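Local coordinates for putative major capsid protein (PDB 6G43) that probably builds the icosahedral shell of a virophage, three copies joining into a trimeric capsomer of the double jelly-roll type, at residues E150-K155 / P350-G355. Numbering follows the deposited sequence.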
loop_
_atom_site.group_PDB
_atom_site.type_symbol
_atom_site.label_atom_id
_atom_site.label_comp_id
_atom_site.label_asym_id
_atom_site.label_seq_id
_atom_site.Cartn_x
_atom_site.Cartn_y
_atom_site.Cartn_z
ATOM N N GLU A 150 0.428 8.185 15.967
ATOM C CA GLU A 150 1.133 6.961 16.317
ATOM C C GLU A 150 1.879 7.076 17.655
ATOM O O GLU A 150 2.155 6.055 18.292
ATOM C CB GLU A 150 2.120 6.602 15.203
ATOM C CG GLU A 150 1.454 6.272 13.874
ATOM C CD GLU A 150 2.452 5.873 12.804
ATOM O OE1 GLU A 150 2.555 4.666 12.504
ATOM O OE2 GLU A 150 3.143 6.763 12.272
ATOM N N TYR A 151 2.197 8.305 18.073
ATOM C CA TYR A 151 3.055 8.555 19.241
ATOM C C TYR A 151 2.489 9.645 20.150
ATOM O O TYR A 151 1.736 10.509 19.699
ATOM C CB TYR A 151 4.482 8.885 18.771
ATOM C CG TYR A 151 5.071 7.732 17.994
ATOM C CD1 TYR A 151 5.466 6.567 18.648
ATOM C CD2 TYR A 151 5.161 7.767 16.600
ATOM C CE1 TYR A 151 5.968 5.484 17.950
ATOM C CE2 TYR A 151 5.665 6.682 15.888
ATOM C CZ TYR A 151 6.066 5.541 16.571
ATOM O OH TYR A 151 6.561 4.455 15.890
ATOM N N ASN A 152 2.841 9.581 21.433
ATOM C CA ASN A 152 2.271 10.477 22.455
ATOM C C ASN A 152 2.851 11.895 22.428
ATOM O O ASN A 152 2.246 12.821 22.969
ATOM C CB ASN A 152 2.408 9.859 23.856
ATOM C CG ASN A 152 3.773 10.100 24.487
ATOM O OD1 ASN A 152 4.807 9.785 23.897
ATOM N ND2 ASN A 152 3.781 10.653 25.700
ATOM N N LYS A 153 4.030 12.042 21.826
ATOM C CA LYS A 153 4.635 13.340 21.541
ATOM C C LYS A 153 4.914 13.443 20.042
ATOM O O LYS A 153 5.308 12.461 19.413
ATOM C CB LYS A 153 5.945 13.499 22.315
ATOM C CG LYS A 153 5.782 13.605 23.821
ATOM C CD LYS A 153 7.113 13.908 24.497
ATOM C CE LYS A 153 6.935 14.131 25.991
ATOM N NZ LYS A 153 8.213 14.481 26.676
ATOM N N ILE A 154 4.704 14.635 19.486
ATOM C CA ILE A 154 5.007 14.936 18.089
ATOM C C ILE A 154 6.152 15.943 18.045
ATOM O O ILE A 154 6.056 17.024 18.634
ATOM C CB ILE A 154 3.775 15.519 17.362
ATOM C CG1 ILE A 154 2.681 14.448 17.233
ATOM C CG2 ILE A 154 4.155 16.037 15.977
ATOM C CD1 ILE A 154 1.297 15.006 16.977
ATOM N N LYS A 155 7.226 15.583 17.345
ATOM C CA LYS A 155 8.350 16.483 17.100
ATOM C C LYS A 155 8.560 16.660 15.598
ATOM O O LYS A 155 8.182 15.796 14.802
ATOM C CB LYS A 155 9.615 15.955 17.779
ATOM C CG LYS A 155 9.434 15.763 19.276
ATOM C CD LYS A 155 10.744 15.788 20.044
ATOM C CE LYS A 155 10.479 15.679 21.539
ATOM N NZ LYS A 155 11.715 15.832 22.351
ATOM N N PRO A 350 -1.159 15.248 21.383
ATOM C CA PRO A 350 -1.943 14.025 21.166
ATOM C C PRO A 350 -2.749 13.570 22.382
ATOM O O PRO A 350 -2.406 13.906 23.521
ATOM C CB PRO A 350 -0.871 12.981 20.844
ATOM C CG PRO A 350 0.214 13.764 20.205
ATOM C CD PRO A 350 0.245 15.054 20.972
ATOM N N ASP A 351 -3.814 12.813 22.125
ATOM C CA ASP A 351 -4.578 12.169 23.182
ATOM C C ASP A 351 -3.683 11.148 23.869
ATOM O O ASP A 351 -3.152 10.247 23.221
ATOM C CB ASP A 351 -5.816 11.467 22.613
ATOM C CG ASP A 351 -6.909 12.437 22.183
ATOM O OD1 ASP A 351 -6.955 13.586 22.678
ATOM O OD2 ASP A 351 -7.745 12.033 21.347
ATOM N N GLN A 352 -3.503 11.314 25.174
ATOM C CA GLN A 352 -2.646 10.435 25.953
ATOM C C GLN A 352 -3.427 9.177 26.333
ATOM O O GLN A 352 -4.268 9.213 27.232
ATOM C CB GLN A 352 -2.118 11.166 27.195
ATOM C CG GLN A 352 -1.341 12.446 26.894
ATOM C CD GLN A 352 -0.056 12.193 26.115
ATOM O OE1 GLN A 352 0.863 11.542 26.618
ATOM N NE2 GLN A 352 0.018 12.711 24.889
ATOM N N LEU A 353 -3.173 8.085 25.609
ATOM C CA LEU A 353 -3.705 6.768 25.963
ATOM C C LEU A 353 -2.625 5.962 26.676
ATOM O O LEU A 353 -1.427 6.170 26.451
ATOM C CB LEU A 353 -4.185 5.996 24.728
ATOM C CG LEU A 353 -5.056 6.695 23.685
ATOM C CD1 LEU A 353 -5.535 5.682 22.655
ATOM C CD2 LEU A 353 -6.238 7.390 24.330
ATOM N N ALA A 354 -3.057 5.045 27.536
ATOM C CA ALA A 354 -2.145 4.147 28.230
ATOM C C ALA A 354 -1.821 2.932 27.364
ATOM O O ALA A 354 -2.619 2.530 26.511
ATOM C CB ALA A 354 -2.752 3.701 29.549
ATOM N N GLY A 355 -0.638 2.368 27.585
ATOM C CA GLY A 355 -0.278 1.066 27.041
ATOM C C GLY A 355 -0.858 -0.019 27.931
ATOM O O GLY A 355 -0.416 -0.188 29.070
#
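Asn152 and Pro350 have the nearest CA atoms of two irregular segments, 150-155 and 350-355, 5.7 Å apart, with no strand pairing between them. The polar half of the contact is the amide of Gln352, which grips Asn152 twice. Gln352 NE2 gives a hydrogen bond of 2.9 Å to the backbone O of Asn152, arriving in the carbonyl plane on a lone pair, while Gln352 OE1 accepts one from Asn152 ND2 at 3.2 Å, nearly straight at 166°. The two side-chain amides are turned 52° against each other, yet each bond runs close to the plane of the donor amide. A bend at chi2 (-64°) folds the Gln352 chain back over its own segment, where NE2 also reaches Pro350 O at 3.0 Å, from above that carbonyl plane. With both NE2 hydrogens and OE1 engaged, the rotation of the amide is fixed. Asn152 is pinned as well, since its OD1 accepts a hydrogen bond from Phe420 N. The apolar half is the Pro350 ring, whose CG lies 3.6 Å from Ile154 CD1 and rests equally near the carbonyl oxygens of Tyr151 and Asn152. Beyond the pair, Asp351 forms a salt bridge with Arg105, and Tyr151 packs on Gly166 of a neighbouring subunit. The arrangement is a side-chain-mediated join between loops: the long connection from helix 136-142 to strand 183-186 meets the one linking strands 334-341 and 355-363 in the C-terminal part of the chain, an interface between the two halves consistent with the double jelly-roll fold of hexon-like capsid proteins.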